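Local coordinates for N2b-titin isoform (Homo sapiens, PDB 1YA5), which probably helps anchor the N-terminal end of titin in the sarcomeric Z-disc, where its first two immunoglobulin domains assemble with telethonin, at residues T7-L12 against H28-P33. Residues are numbered along the deposited sequence; the frame is centred on the assembly and turned at random.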
loop_
_atom_site.group_PDB
_atom_site.type_symbol
_atom_site.label_atom_id
_atom_site.label_comp_id
_atom_site.label_asym_id
_atom_site.label_seq_id
_atom_site.Cartn_x
_atom_site.Cartn_y
_atom_site.Cartn_z
ATOM N N THR A 7 -21.236 0.847 21.132
ATOM C CA THR A 7 -20.008 1.541 20.863
ATOM C C THR A 7 -19.015 0.688 20.091
ATOM O O THR A 7 -18.840 -0.494 20.384
ATOM C CB THR A 7 -19.399 2.070 22.149
ATOM O OG1 THR A 7 -18.204 2.771 21.819
ATOM C CG2 THR A 7 -19.054 0.920 23.126
ATOM N N PHE A 8 -18.368 1.252 19.085
ATOM C CA PHE A 8 -17.388 0.446 18.372
ATOM C C PHE A 8 -16.133 0.276 19.216
ATOM O O PHE A 8 -15.398 1.219 19.442
ATOM C CB PHE A 8 -17.076 1.008 16.990
ATOM C CG PHE A 8 -18.291 1.119 16.081
ATOM C CD1 PHE A 8 -18.988 2.312 15.969
ATOM C CD2 PHE A 8 -18.737 0.032 15.345
ATOM C CE1 PHE A 8 -20.099 2.426 15.128
ATOM C CE2 PHE A 8 -19.853 0.145 14.511
ATOM C CZ PHE A 8 -20.531 1.347 14.402
ATOM N N THR A 9 -15.892 -0.935 19.703
ATOM C CA THR A 9 -14.619 -1.210 20.332
ATOM C C THR A 9 -13.526 -1.352 19.282
ATOM O O THR A 9 -12.383 -1.000 19.508
ATOM C CB THR A 9 -14.697 -2.427 21.267
ATOM O OG1 THR A 9 -15.013 -3.596 20.509
ATOM C CG2 THR A 9 -15.810 -2.217 22.245
ATOM N N GLN A 10 -13.876 -1.841 18.111
ATOM C CA GLN A 10 -13.009 -1.619 16.968
ATOM C C GLN A 10 -13.785 -1.240 15.724
ATOM O O GLN A 10 -14.542 -2.037 15.195
ATOM C CB GLN A 10 -12.178 -2.844 16.686
ATOM C CG GLN A 10 -12.019 -3.086 15.214
ATOM C CD GLN A 10 -10.698 -3.738 14.891
ATOM O OE1 GLN A 10 -10.516 -4.272 13.800
ATOM N NE2 GLN A 10 -9.770 -3.703 15.841
ATOM N N PRO A 11 -13.578 -0.019 15.243
ATOM C CA PRO A 11 -14.355 0.525 14.125
ATOM C C PRO A 11 -13.976 -0.131 12.805
ATOM O O PRO A 11 -13.011 -0.887 12.758
ATOM C CB PRO A 11 -13.973 2.011 14.093
ATOM C CG PRO A 11 -12.991 2.223 15.176
ATOM C CD PRO A 11 -12.557 0.908 15.751
ATOM N N LEU A 12 -14.718 0.168 11.743
ATOM C CA LEU A 12 -14.401 -0.346 10.418
ATOM C C LEU A 12 -13.036 0.121 9.965
ATOM O O LEU A 12 -12.531 1.135 10.442
ATOM C CB LEU A 12 -15.426 0.129 9.398
ATOM C CG LEU A 12 -16.834 -0.454 9.398
ATOM C CD1 LEU A 12 -17.502 -0.062 8.080
ATOM C CD2 LEU A 12 -16.783 -1.967 9.576
ATOM N N HIS A 28 -16.130 -4.472 15.604
ATOM C CA HIS A 28 -16.598 -4.984 16.875
ATOM C C HIS A 28 -17.412 -3.915 17.594
ATOM O O HIS A 28 -16.967 -2.775 17.730
ATOM C CB HIS A 28 -15.429 -5.458 17.726
ATOM C CG HIS A 28 -15.770 -6.609 18.622
ATOM N ND1 HIS A 28 -15.504 -7.921 18.287
ATOM C CD2 HIS A 28 -16.354 -6.645 19.845
ATOM C CE1 HIS A 28 -15.898 -8.714 19.270
ATOM N NE2 HIS A 28 -16.416 -7.964 20.228
ATOM N N ILE A 29 -18.615 -4.291 18.023
ATOM C CA ILE A 29 -19.562 -3.386 18.658
ATOM C C ILE A 29 -19.980 -3.995 19.975
ATOM O O ILE A 29 -20.168 -5.203 20.064
ATOM C CB ILE A 29 -20.833 -3.309 17.831
ATOM C CG1 ILE A 29 -20.518 -2.854 16.409
ATOM C CG2 ILE A 29 -21.814 -2.386 18.480
ATOM C CD1 ILE A 29 -21.658 -3.075 15.442
ATOM N N SER A 30 -20.124 -3.180 21.007
ATOM C CA SER A 30 -20.684 -3.693 22.240
ATOM C C SER A 30 -21.845 -2.820 22.649
ATOM O O SER A 30 -21.974 -1.699 22.167
ATOM C CB SER A 30 -19.636 -3.755 23.339
ATOM O OG SER A 30 -18.967 -2.528 23.431
ATOM N N GLY A 31 -22.712 -3.346 23.508
ATOM C CA GLY A 31 -23.786 -2.545 24.058
ATOM C C GLY A 31 -24.977 -3.382 24.428
ATOM O O GLY A 31 -25.155 -4.465 23.893
ATOM N N PHE A 32 -25.796 -2.873 25.337
ATOM C CA PHE A 32 -26.855 -3.659 25.920
ATOM C C PHE A 32 -28.141 -2.845 25.972
ATOM O O PHE A 32 -28.151 -1.708 26.437
ATOM C CB PHE A 32 -26.451 -4.108 27.320
ATOM C CG PHE A 32 -27.080 -5.402 27.750
ATOM C CD1 PHE A 32 -26.442 -6.610 27.509
ATOM C CD2 PHE A 32 -28.298 -5.412 28.413
ATOM C CE1 PHE A 32 -27.012 -7.818 27.912
ATOM C CE2 PHE A 32 -28.878 -6.607 28.830
ATOM C CZ PHE A 32 -28.233 -7.818 28.581
ATOM N N PRO A 33 -29.233 -3.420 25.468
ATOM C CA PRO A 33 -29.242 -4.738 24.824
ATOM C C PRO A 33 -28.401 -4.750 23.541
ATOM O O PRO A 33 -28.193 -3.694 22.938
ATOM C CB PRO A 33 -30.722 -4.943 24.473
ATOM C CG PRO A 33 -31.480 -3.952 25.294
ATOM C CD PRO A 33 -30.564 -2.793 25.483
#
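His28, Ser30 and Thr7 bury the most surface where strand 4-8, the outer A strand of an immunoglobulin I-set domain, runs antiparallel to the B strand, 23-32. Thr7 and Ser30 form a hydrogen-bonded pair: Thr7 N reaches Ser30 O at 2.8 Å, and Ser30 N returns a bond to Thr7 O at 3.0 Å. Beyond the non-hydrogen-bonded pair Phe8-Ile29 the register slips by one in a classic beta bulge, with Thr9 and Gln10 both set against His28. His28 O therefore takes two backbone donors, a weak, bent bond from Thr9 N at 2.9 Å (N-H...O angle 122°) and a longer but straighter one from Gln10 N at 3.3 Å. His28 N closes the pattern by donating to Gln10 O.

On the inner face, Phe8 and Ile29 lie side by side and point the same way into the sandwich, with Phe8 CD2 3.6 Å from Ile29 CG1; both rest on Leu80 of the opposing sheet. Thr7 OG1, anti to its own N (chi1 -179°), turns to Glu12 of telethonin, whose carboxylate also takes Phe8 N, so this edge strand is gripped from outside the domain as well.

The outer face carries Thr7, Gln10, His28 and Ser30, and Thr9, in the bulge, packs against it. Thr9 CG2 comes within 3.4 Å of Ser30 OG, and Thr7 CG2 approaches the same hydroxyl. With chi1 at 63°, Thr9 OG1 lies between its own N and carbonyl carbon, directed at strand 23-32, where it touches His28 CD2 at 3.4 Å.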